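Local coordinates for bifunctional endo-1,4-beta-xylanase A (Neocallimastix patriciarum, PDB 2VG9), which hydrolyses internal beta-1,4-xylosidic bonds of xylan as a family 11 glycoside hydrolase of beta jelly-roll fold, here in a loop-swap variant, at residues P123-G127 with Y137-Q141; N16-Y21 with L34-A38; W98-R102 with P147-G151; I73-Y77 with L191-L196. All blocks are in the same frame, centred on the assembly; numbering follows the deposited sequence.

Interaction 1. Residues P123-G127 with Y137-Q141; sequences PDAQG and YKIFQ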
loop_
_atom_site.group_PDB
_atom_site.type_symbol
_atom_site.label_atom_id
_atom_site.label_comp_id
_atom_site.label_asym_id
_atom_site.label_seq_id
_atom_site.Cartn_x
_atom_site.Cartn_y
_atom_site.Cartn_z
ATOM N N PRO A 123 -12.220 -2.225 -0.144
ATOM C CA PRO A 123 -12.456 -3.566 0.363
ATOM C C PRO A 123 -13.122 -3.594 1.743
ATOM O O PRO A 123 -12.910 -2.694 2.563
ATOM C CB PRO A 123 -11.036 -4.175 0.451
ATOM C CG PRO A 123 -10.263 -3.443 -0.552
ATOM C CD PRO A 123 -10.819 -2.049 -0.597
ATOM N N ASP A 124 -13.933 -4.636 1.958
ATOM C CA ASP A 124 -14.655 -4.803 3.193
ATOM C C ASP A 124 -15.009 -6.283 3.400
ATOM O O ASP A 124 -15.103 -7.068 2.443
ATOM C CB ASP A 124 -15.908 -3.913 3.181
ATOM C CG ASP A 124 -16.543 -3.759 4.542
ATOM O OD1 ASP A 124 -15.830 -3.755 5.577
ATOM O OD2 ASP A 124 -17.780 -3.602 4.566
ATOM N N ALA A 125 -15.139 -6.663 4.664
ATOM C CA ALA A 125 -15.579 -7.989 5.044
ATOM C C ALA A 125 -15.952 -7.876 6.518
ATOM O O ALA A 125 -15.635 -6.867 7.173
ATOM C CB ALA A 125 -14.456 -9.043 4.811
ATOM N N GLN A 126 -16.649 -8.881 7.039
ATOM C CA GLN A 126 -16.827 -9.003 8.477
ATOM C C GLN A 126 -15.485 -8.757 9.207
ATOM O O GLN A 126 -14.461 -9.382 8.897
ATOM C CB GLN A 126 -17.353 -10.400 8.801
ATOM C CG GLN A 126 -18.347 -10.439 9.946
ATOM C CD GLN A 126 -19.809 -10.470 9.469
ATOM O OE1 GLN A 126 -20.486 -9.422 9.370
ATOM N NE2 GLN A 126 -20.306 -11.678 9.190
ATOM N N GLY A 127 -15.482 -7.844 10.164
ATOM C CA GLY A 127 -14.235 -7.451 10.768
ATOM C C GLY A 127 -14.455 -6.924 12.149
ATOM O O GLY A 127 -15.529 -7.100 12.701
ATOM N N TYR A 137 -10.167 2.063 13.256
ATOM C CA TYR A 137 -9.853 1.317 12.045
ATOM C C TYR A 137 -10.632 0.021 12.169
ATOM O O TYR A 137 -10.771 -0.524 13.265
ATOM C CB TYR A 137 -8.360 0.965 11.948
ATOM C CG TYR A 137 -7.447 2.118 11.580
ATOM C CD1 TYR A 137 -6.982 2.273 10.264
ATOM C CD2 TYR A 137 -7.055 3.062 12.538
ATOM C CE1 TYR A 137 -6.111 3.322 9.942
ATOM C CE2 TYR A 137 -6.213 4.143 12.191
ATOM C CZ TYR A 137 -5.757 4.266 10.915
ATOM O OH TYR A 137 -4.916 5.327 10.564
ATOM N N LYS A 138 -11.121 -0.469 11.040
ATOM C CA LYS A 138 -11.725 -1.780 10.941
ATOM C C LYS A 138 -10.680 -2.719 10.386
ATOM O O LYS A 138 -10.086 -2.452 9.316
ATOM C CB LYS A 138 -12.882 -1.706 9.963
ATOM C CG LYS A 138 -13.593 -3.035 9.775
ATOM C CD LYS A 138 -14.788 -2.910 8.853
ATOM C CE LYS A 138 -15.489 -4.275 8.773
ATOM N NZ LYS A 138 -16.800 -4.139 8.109
ATOM N N ILE A 139 -10.467 -3.830 11.086
ATOM C CA ILE A 139 -9.532 -4.828 10.629
ATOM C C ILE A 139 -10.240 -6.105 10.143
ATOM O O ILE A 139 -11.267 -6.558 10.722
ATOM C CB ILE A 139 -8.442 -5.110 11.677
ATOM C CG1 ILE A 139 -9.032 -5.785 12.937
ATOM C CG2 ILE A 139 -7.666 -3.800 12.023
ATOM C CD1 ILE A 139 -7.994 -6.327 13.963
ATOM N N PHE A 140 -9.709 -6.673 9.068
ATOM C CA PHE A 140 -10.231 -7.909 8.528
ATOM C C PHE A 140 -9.184 -8.497 7.619
ATOM O O PHE A 140 -8.249 -7.793 7.173
ATOM C CB PHE A 140 -11.574 -7.699 7.769
ATOM C CG PHE A 140 -11.522 -6.623 6.698
ATOM C CD1 PHE A 140 -11.197 -6.952 5.378
ATOM C CD2 PHE A 140 -11.775 -5.290 7.012
ATOM C CE1 PHE A 140 -11.140 -5.976 4.376
ATOM C CE2 PHE A 140 -11.705 -4.280 5.998
ATOM C CZ PHE A 140 -11.383 -4.622 4.687
ATOM N N GLN A 141 -9.333 -9.794 7.345
ATOM C CA GLN A 141 -8.468 -10.458 6.385
ATOM C C GLN A 141 -9.318 -11.157 5.342
ATOM O O GLN A 141 -10.509 -11.385 5.560
ATOM C CB GLN A 141 -7.457 -11.411 7.062
ATOM C CG GLN A 141 -8.058 -12.445 8.029
ATOM C CD GLN A 141 -8.495 -13.705 7.326
ATOM O OE1 GLN A 141 -7.856 -14.136 6.383
ATOM N NE2 GLN A 141 -9.601 -14.303 7.783
HETATM O O HOH W 1 -11.430 -10.858 9.436
HETATM O O HOH W 2 -18.134 -6.344 10.375
#
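Lys138 and Phe140, on the same side of strand 137-141, do most of the work of holding loop 123-127. The extended, all-trans chain of Lys138 carries NZ to Asp124 OD1, 2.7 Å away, forming a salt bridge at the loop's exposed side, where a long, flexible cation suits. At Ile139 it is the backbone that matters: its carbonyl O lies 3.1 Å from Gly127 CA, and a beta carbon there would collide with it, so the loop can pass this close only as glycine. Phe140 supplies the apolar surface. The backbone of Asp124 and Ala125 lies over one ring face, Ala125 CB reaches Phe140 CD1 at 3.9 Å, and Pro123 CB comes within 4.3 Å of Phe140 CZ. Phe160 of strand 153-163 also meets the Phe140 ring. At Gln141, a water accepts from its N (3.1 Å) and donates weakly to Gln126 O (3.4 Å). A loop leading from strand 117-119 to strand 128-132 and strapped over a sheet strand probably corresponds to the cord of family 11 xylanases.

Interaction 2. Residues N16-Y21 with L34-A38; sequences NDGFSY and LGSGA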
loop_
_atom_site.group_PDB
_atom_site.type_symbol
_atom_site.label_atom_id
_atom_site.label_comp_id
_atom_site.label_asym_id
_atom_site.label_seq_id
_atom_site.Cartn_x
_atom_site.Cartn_y
_atom_site.Cartn_z
ATOM N N ASN A 16 15.736 5.383 -4.869
ATOM C CA ASN A 16 16.379 6.689 -4.819
ATOM C C ASN A 16 16.400 7.217 -3.382
ATOM O O ASN A 16 15.391 7.155 -2.683
ATOM C CB ASN A 16 15.714 7.744 -5.728
ATOM C CG ASN A 16 16.619 9.002 -5.909
ATOM O OD1 ASN A 16 16.396 10.056 -5.299
ATOM N ND2 ASN A 16 17.643 8.862 -6.720
ATOM N N ASP A 17 17.553 7.725 -2.946
ATOM C CA ASP A 17 17.686 8.294 -1.596
ATOM C C ASP A 17 17.355 7.246 -0.518
ATOM O O ASP A 17 16.908 7.609 0.597
ATOM C CB ASP A 17 16.759 9.509 -1.426
ATOM C CG ASP A 17 17.316 10.813 -2.030
ATOM O OD1 ASP A 17 18.462 10.895 -2.519
ATOM O OD2 ASP A 17 16.599 11.816 -1.973
ATOM N N GLY A 18 17.558 5.965 -0.829
ATOM C CA GLY A 18 17.318 4.907 0.167
ATOM C C GLY A 18 15.879 4.419 0.288
ATOM O O GLY A 18 15.564 3.592 1.138
ATOM N N PHE A 19 15.008 4.913 -0.590
ATOM C CA PHE A 19 13.602 4.509 -0.614
ATOM C C PHE A 19 13.219 3.956 -1.973
ATOM O O PHE A 19 13.640 4.493 -2.996
ATOM C CB PHE A 19 12.698 5.694 -0.237
ATOM C CG PHE A 19 12.842 6.125 1.186
ATOM C CD1 PHE A 19 12.181 5.427 2.211
ATOM C CD2 PHE A 19 13.627 7.231 1.512
ATOM C CE1 PHE A 19 12.320 5.844 3.536
ATOM C CE2 PHE A 19 13.779 7.638 2.841
ATOM C CZ PHE A 19 13.135 6.951 3.843
ATOM N N SER A 20 12.444 2.869 -2.001
ATOM C CA SER A 20 12.025 2.307 -3.277
ATOM C C SER A 20 11.092 3.265 -3.996
ATOM O O SER A 20 10.535 4.194 -3.382
ATOM C CB SER A 20 11.297 0.954 -3.084
ATOM O OG SER A 20 10.055 1.125 -2.402
ATOM N N TYR A 21 10.910 3.027 -5.291
ATOM C CA TYR A 21 9.783 3.576 -6.027
ATOM C C TYR A 21 9.296 2.508 -7.016
ATOM O O TYR A 21 10.079 1.685 -7.489
ATOM C CB TYR A 21 10.132 4.914 -6.723
ATOM C CG TYR A 21 11.122 4.792 -7.876
ATOM C CD1 TYR A 21 10.696 4.443 -9.166
ATOM C CD2 TYR A 21 12.483 5.056 -7.682
ATOM C CE1 TYR A 21 11.619 4.304 -10.239
ATOM C CE2 TYR A 21 13.424 4.924 -8.746
ATOM C CZ TYR A 21 12.984 4.556 -10.004
ATOM O OH TYR A 21 13.894 4.450 -11.035
ATOM N N LEU A 34 9.575 11.787 -8.801
ATOM C CA LEU A 34 10.264 11.695 -7.494
ATOM C C LEU A 34 10.471 13.050 -6.849
ATOM O O LEU A 34 10.638 14.034 -7.550
ATOM C CB LEU A 34 11.655 11.049 -7.648
ATOM C CG LEU A 34 11.773 9.707 -8.335
ATOM C CD1 LEU A 34 13.234 9.224 -8.303
ATOM C CD2 LEU A 34 10.815 8.673 -7.717
ATOM N N GLY A 35 10.458 13.105 -5.514
ATOM C CA GLY A 35 10.983 14.280 -4.772
ATOM C C GLY A 35 12.101 13.730 -3.896
ATOM O O GLY A 35 12.411 12.546 -4.013
ATOM N N SER A 36 12.703 14.550 -3.027
ATOM C CA SER A 36 13.722 14.089 -2.068
ATOM C C SER A 36 13.192 12.997 -1.169
ATOM O O SER A 36 11.986 12.974 -0.856
ATOM C CB SER A 36 14.178 15.215 -1.119
ATOM O OG SER A 36 14.330 16.430 -1.831
ATOM N N GLY A 37 14.101 12.119 -0.741
ATOM C CA GLY A 37 13.788 11.116 0.249
ATOM C C GLY A 37 12.794 10.127 -0.325
ATOM O O GLY A 37 13.060 9.506 -1.370
ATOM N N ALA A 38 11.664 9.957 0.357
ATOM C CA ALA A 38 10.628 9.006 -0.120
ATOM C C ALA A 38 9.460 9.722 -0.819
ATOM O O ALA A 38 8.504 9.072 -1.199
ATOM C CB ALA A 38 10.097 8.160 1.022
#
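A tight turn meets loop 34-38, the rotamers of Asp17, Phe19 and Leu34 setting the contacts. Asn16 to Phe19 form a type I' turn, closed by Asn16 N to Phe19 O (2.9 Å) and Phe19 N to Asn16 O (3.1 Å). Asp17 and Gly18 both adopt positive phi; Asp tolerates this, while at Gly18 a beta carbon would jam against the preceding carbonyl. With chi1 near -80° (m), Asp17 brings its carboxylate to the other loop, and Gly37 N donates to Asp17 OD2 at 2.8 Å, nearly linearly. The turn joins strands 11-16 and 19-26 of one sheet, whereas 34-38 links strands 29-34 and 40-45 of the other, so the contact ties hairpin ends of the jelly-roll sandwich. Gly37 suits positive phi (67°); its C lies 3.5 Å from Phe19 CD2. In rotamer m, Phe19 lays a ring face over Ala38: the CB sits 3.6 Å from the Phe19 ring centroid, 20° off the normal, a CH-pi contact that the small methyl permits. Leu34, in the m,t rotamer, sends CD1 to Asn16 CB (3.9 Å) and CD2 to Tyr21 CG (3.9 Å). Tyr21, with chi1 p, stacks on Phe3, while Arg57 touches Asn16, Tyr21 and Leu34.

Interaction 3. Residues W98-R102 with P147-G151; sequences WFQNR and PTING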
loop_
_atom_site.group_PDB
_atom_site.type_symbol
_atom_site.label_atom_id
_atom_site.label_comp_id
_atom_site.label_asym_id
_atom_site.label_seq_id
_atom_site.Cartn_x
_atom_site.Cartn_y
_atom_site.Cartn_z
ATOM N N TRP A 98 4.306 -6.403 2.121
ATOM C CA TRP A 98 4.080 -7.865 2.270
ATOM C C TRP A 98 4.730 -8.442 3.517
ATOM O O TRP A 98 5.741 -7.900 4.007
ATOM C CB TRP A 98 4.619 -8.623 1.041
ATOM C CG TRP A 98 3.919 -8.298 -0.269
ATOM C CD1 TRP A 98 4.034 -7.148 -1.000
ATOM C CD2 TRP A 98 3.031 -9.150 -0.998
ATOM N NE1 TRP A 98 3.270 -7.233 -2.131
ATOM C CE2 TRP A 98 2.633 -8.445 -2.152
ATOM C CE3 TRP A 98 2.532 -10.439 -0.789
ATOM C CZ2 TRP A 98 1.740 -8.988 -3.104
ATOM C CZ3 TRP A 98 1.662 -10.968 -1.702
ATOM C CH2 TRP A 98 1.271 -10.241 -2.867
ATOM N N PHE A 99 4.161 -9.540 4.038
ATOM C CA PHE A 99 4.888 -10.435 4.956
ATOM C C PHE A 99 5.270 -11.677 4.143
ATOM O O PHE A 99 4.397 -12.409 3.641
ATOM C CB PHE A 99 4.081 -10.874 6.202
ATOM C CG PHE A 99 3.442 -9.741 6.984
ATOM C CD1 PHE A 99 4.063 -8.478 7.095
ATOM C CD2 PHE A 99 2.209 -9.943 7.630
ATOM C CE1 PHE A 99 3.460 -7.440 7.824
ATOM C CE2 PHE A 99 1.619 -8.910 8.363
ATOM C CZ PHE A 99 2.253 -7.643 8.457
ATOM N N GLN A 100 6.574 -11.878 3.992
ATOM C CA GLN A 100 7.128 -12.960 3.195
ATOM C C GLN A 100 7.112 -14.221 4.058
ATOM O O GLN A 100 7.465 -14.182 5.246
ATOM C CB GLN A 100 8.562 -12.618 2.773
ATOM C CG GLN A 100 9.323 -13.713 1.944
ATOM C CD GLN A 100 8.678 -14.037 0.587
ATOM O OE1 GLN A 100 7.816 -14.907 0.489
ATOM N NE2 GLN A 100 9.139 -13.374 -0.466
ATOM N N ASN A 101 6.685 -15.324 3.470
ATOM C CA ASN A 101 6.677 -16.599 4.175
ATOM C C ASN A 101 7.674 -17.620 3.599
ATOM O O ASN A 101 7.636 -18.787 3.978
ATOM C CB ASN A 101 5.257 -17.184 4.202
ATOM C CG ASN A 101 4.825 -17.728 2.865
ATOM O OD1 ASN A 101 5.340 -17.328 1.824
ATOM N ND2 ASN A 101 3.871 -18.664 2.884
ATOM N N ARG A 102 8.527 -17.202 2.672
ATOM C CA ARG A 102 9.575 -18.089 2.144
ATOM C C ARG A 102 10.413 -18.582 3.319
ATOM O O ARG A 102 10.844 -17.786 4.152
ATOM C CB ARG A 102 10.443 -17.385 1.089
ATOM C CG ARG A 102 11.496 -18.305 0.428
ATOM C CD ARG A 102 12.355 -17.569 -0.603
ATOM N NE ARG A 102 11.721 -17.474 -1.935
ATOM C CZ ARG A 102 11.423 -16.333 -2.567
ATOM N NH1 ARG A 102 11.694 -15.145 -2.008
ATOM N NH2 ARG A 102 10.858 -16.377 -3.773
ATOM N N PRO A 147 -1.102 -12.735 -8.930
ATOM C CA PRO A 147 0.347 -12.578 -8.915
ATOM C C PRO A 147 0.838 -11.988 -7.588
ATOM O O PRO A 147 0.123 -11.233 -6.941
ATOM C CB PRO A 147 0.620 -11.619 -10.089
ATOM C CG PRO A 147 -0.681 -10.884 -10.279
ATOM C CD PRO A 147 -1.736 -11.910 -9.977
ATOM N N THR A 148 2.074 -12.310 -7.242
ATOM C CA THR A 148 2.605 -12.191 -5.905
ATOM C C THR A 148 4.050 -11.668 -6.030
ATOM O O THR A 148 4.606 -11.657 -7.136
ATOM C CB THR A 148 2.483 -13.617 -5.281
ATOM O OG1 THR A 148 1.408 -13.671 -4.322
ATOM C CG2 THR A 148 3.748 -14.148 -4.727
ATOM N N ILE A 149 4.660 -11.228 -4.924
ATOM C CA ILE A 149 6.080 -10.835 -4.938
ATOM C C ILE A 149 7.018 -12.000 -5.319
ATOM O O ILE A 149 8.180 -11.783 -5.652
ATOM C CB ILE A 149 6.554 -10.235 -3.565
ATOM C CG1 ILE A 149 6.129 -11.147 -2.394
ATOM C CG2 ILE A 149 6.114 -8.751 -3.454
ATOM C CD1 ILE A 149 6.812 -10.861 -1.060
ATOM N N ASN A 150 6.487 -13.216 -5.247
ATOM C CA ASN A 150 7.217 -14.467 -5.491
ATOM C C ASN A 150 7.058 -15.047 -6.908
ATOM O O ASN A 150 7.740 -16.015 -7.269
ATOM C CB ASN A 150 6.774 -15.514 -4.465
ATOM C CG ASN A 150 7.333 -15.249 -3.088
ATOM O OD1 ASN A 150 8.241 -14.443 -2.923
ATOM N ND2 ASN A 150 6.787 -15.919 -2.085
ATOM N N GLY A 151 6.152 -14.484 -7.707
ATOM C CA GLY A 151 5.872 -15.035 -9.049
ATOM C C GLY A 151 4.398 -15.037 -9.411
ATOM O O GLY A 151 3.637 -14.136 -9.008
#
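A mixed contact, combining an amide pair with CH-pi packing, joins the end of strand 89-100 to a type I turn, Thr148 to Gly151, which probably corresponds to the tip of the thumb that overhangs the active-site cleft in family 11 xylanases. Gln100 and Asn150 pair head to tail: Gln100 NE2 donates to Asn150 OD1 (2.8 Å), and Asn150 ND2 to Gln100 OE1 (3.0 Å). Two primary amides suit this, each having an N-H donor group and a carbonyl acceptor side by side. Gln100 OE1 also accepts from Arg102 N at 3.2 Å, fixing the amide's orientation. Beside the pair, Ile149 puts CG2 over the five-membered ring of Trp98, 3.5 Å from its centroid and 13° off the normal; the broad indole gives the branched side chain a flat seat. Trp98 NE1 hydrogen-bonds to Tyr96 OH. Around the contact, Phe156 of strand 153-163 touches both Trp98 and Thr148, while Tyr192 of strand 190-200 borders Ile149 and pairs by backbone with Trp98.

Interaction 4. Residues I73-Y77 with L191-L196; sequences IGLDY and LYEVAL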
loop_
_atom_site.group_PDB
_atom_site.type_symbol
_atom_site.label_atom_id
_atom_site.label_comp_id
_atom_site.label_asym_id
_atom_site.label_seq_id
_atom_site.Cartn_x
_atom_site.Cartn_y
_atom_site.Cartn_z
ATOM N N ILE A 73 7.647 0.779 14.350
ATOM C CA ILE A 73 7.741 1.183 12.939
ATOM C C ILE A 73 6.805 2.379 12.802
ATOM O O ILE A 73 5.615 2.271 13.080
ATOM C CB ILE A 73 7.376 0.050 11.935
ATOM C CG1 ILE A 73 8.238 -1.210 12.150
ATOM C CG2 ILE A 73 7.470 0.580 10.434
ATOM C CD1 ILE A 73 7.754 -2.444 11.288
ATOM N N GLY A 74 7.368 3.528 12.434
ATOM C CA GLY A 74 6.568 4.740 12.224
ATOM C C GLY A 74 6.493 5.126 10.750
ATOM O O GLY A 74 7.456 4.907 9.985
ATOM N N LEU A 75 5.355 5.687 10.344
ATOM C CA LEU A 75 5.233 6.292 9.008
ATOM C C LEU A 75 4.504 7.616 9.169
ATOM O O LEU A 75 3.398 7.654 9.725
ATOM C CB LEU A 75 4.518 5.366 7.987
ATOM C CG LEU A 75 4.380 5.843 6.502
ATOM C CD1 LEU A 75 4.338 4.666 5.530
ATOM C CD2 LEU A 75 3.118 6.692 6.276
ATOM N N ASP A 76 5.125 8.687 8.667
ATOM C CA ASP A 76 4.541 10.017 8.721
ATOM C C ASP A 76 4.411 10.460 7.291
ATOM O O ASP A 76 5.332 10.259 6.513
ATOM C CB ASP A 76 5.456 10.980 9.474
ATOM C CG ASP A 76 5.622 10.613 10.921
ATOM O OD1 ASP A 76 4.624 10.515 11.614
ATOM O OD2 ASP A 76 6.767 10.417 11.379
ATOM N N TYR A 77 3.274 11.034 6.936
ATOM C CA TYR A 77 3.012 11.419 5.556
ATOM C C TYR A 77 2.153 12.693 5.507
ATOM O O TYR A 77 1.409 13.005 6.448
ATOM C CB TYR A 77 2.355 10.243 4.778
ATOM C CG TYR A 77 0.887 10.012 5.133
ATOM C CD1 TYR A 77 -0.136 10.398 4.248
ATOM C CD2 TYR A 77 0.532 9.427 6.350
ATOM C CE1 TYR A 77 -1.522 10.210 4.594
ATOM C CE2 TYR A 77 -0.824 9.230 6.715
ATOM C CZ TYR A 77 -1.834 9.632 5.831
ATOM O OH TYR A 77 -3.112 9.431 6.209
ATOM N N LEU A 191 9.018 -9.184 7.416
ATOM C CA LEU A 191 8.630 -7.919 6.798
ATOM C C LEU A 191 9.383 -7.627 5.481
ATOM O O LEU A 191 10.594 -7.451 5.472
ATOM C CB LEU A 191 8.771 -6.774 7.801
ATOM C CG LEU A 191 8.280 -5.394 7.336
ATOM C CD1 LEU A 191 6.741 -5.411 6.921
ATOM C CD2 LEU A 191 8.564 -4.430 8.490
ATOM N N TYR A 192 8.652 -7.574 4.375
ATOM C CA TYR A 192 9.211 -7.266 3.081
ATOM C C TYR A 192 9.503 -5.768 2.899
ATOM O O TYR A 192 10.596 -5.404 2.506
ATOM C CB TYR A 192 8.248 -7.783 2.000
ATOM C CG TYR A 192 8.642 -7.498 0.564
ATOM C CD1 TYR A 192 9.750 -8.134 -0.002
ATOM C CD2 TYR A 192 7.897 -6.626 -0.240
ATOM C CE1 TYR A 192 10.132 -7.910 -1.321
ATOM C CE2 TYR A 192 8.270 -6.389 -1.594
ATOM C CZ TYR A 192 9.395 -7.047 -2.118
ATOM O OH TYR A 192 9.833 -6.867 -3.424
ATOM N N GLU A 193 8.504 -4.913 3.142
ATOM C CA GLU A 193 8.613 -3.452 2.955
ATOM C C GLU A 193 7.457 -2.758 3.663
ATOM O O GLU A 193 6.473 -3.402 4.059
ATOM C CB GLU A 193 8.490 -3.089 1.476
ATOM C CG GLU A 193 7.032 -3.282 0.983
ATOM C CD GLU A 193 6.864 -3.093 -0.511
ATOM O OE1 GLU A 193 7.562 -2.240 -1.097
ATOM O OE2 GLU A 193 6.036 -3.809 -1.099
ATOM N N VAL A 194 7.587 -1.438 3.813
ATOM C CA VAL A 194 6.530 -0.582 4.327
ATOM C C VAL A 194 6.525 0.605 3.382
ATOM O O VAL A 194 7.513 1.365 3.275
ATOM C CB VAL A 194 6.759 -0.116 5.799
ATOM C CG1 VAL A 194 5.659 0.866 6.250
ATOM C CG2 VAL A 194 6.805 -1.325 6.784
ATOM N N ALA A 195 5.410 0.751 2.673
ATOM C CA ALA A 195 5.332 1.731 1.619
ATOM C C ALA A 195 4.077 2.539 1.746
ATOM O O ALA A 195 3.115 2.084 2.349
ATOM C CB ALA A 195 5.383 1.026 0.220
ATOM N N LEU A 196 4.092 3.745 1.182
ATOM C CA LEU A 196 2.866 4.493 0.932
ATOM C C LEU A 196 2.468 4.366 -0.547
ATOM O O LEU A 196 3.281 4.578 -1.436
ATOM C CB LEU A 196 3.013 5.944 1.342
ATOM C CG LEU A 196 1.669 6.657 1.335
ATOM C CD1 LEU A 196 0.862 6.247 2.595
ATOM C CD2 LEU A 196 1.925 8.187 1.213
#
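Strand 73-77 opens with Ile73, whose side chain points at the facing segment: CD1 meets Leu191 CD2 at 3.5 Å, the closest approach here, and CG2 lies 4.2 Å from Val194 CG2. Val174 and Phe178 of helix 174-182 close in on the same isoleucine. Gly74 has no side chain to offer and pairs by backbone with Tyr215 in its own sheet. Leu75 turns inward again and sits centrally, its CD1 4.1 Å from Val194 CG1 and its CD2 4.3 Å from Leu196 CD1; a long, branched leucine can bridge two neighbours on the facing strand. Asp76 is out of reach of that strand, as a carboxylate should be beside a hydrocarbon layer. Tyr77 returns inward, placing CB 4.1 Å from Leu196 CD2, while its hydroxyl reaches past the apolar layer to a hydrogen bond with Glu116. Strand 73-77 belongs to the sheet with strands 203-216 and 169-173, and strand 193-196 to the one with 52-60 and 89-100. Their axes come within 9.1 Å and run only 15° apart, the face-to-face packing of a beta sandwich, here the jelly roll of family 11. No hydrogen bond crosses between the segments and every touching residue is buried, so the two sheets are held at this point by the hydrophobic effect and close van der Waals fit.

Overall arrangement
Interaction 4 is the core contact, wholly apolar between the two sheets, its centre about 9 Å from the centre of the chain. Interactions 1 (partly buried, like 3) and 2 (a surface contact) lie on opposite sides of the chain's centre, about 31 Å apart between their centres, and add polar bonds to aromatic packing: a salt bridge fastening a loop to a strand in the first, a carboxylate-to-backbone hydrogen bond between a turn and a loop in the second. Interaction 3 relies on paired amides beside an indole. It touches interaction 4 through strands 89-100 and 190-200, where Trp98 O lies 3.0 Å from Tyr192 N; its strand 147-148 follows 135-145 of interaction 1.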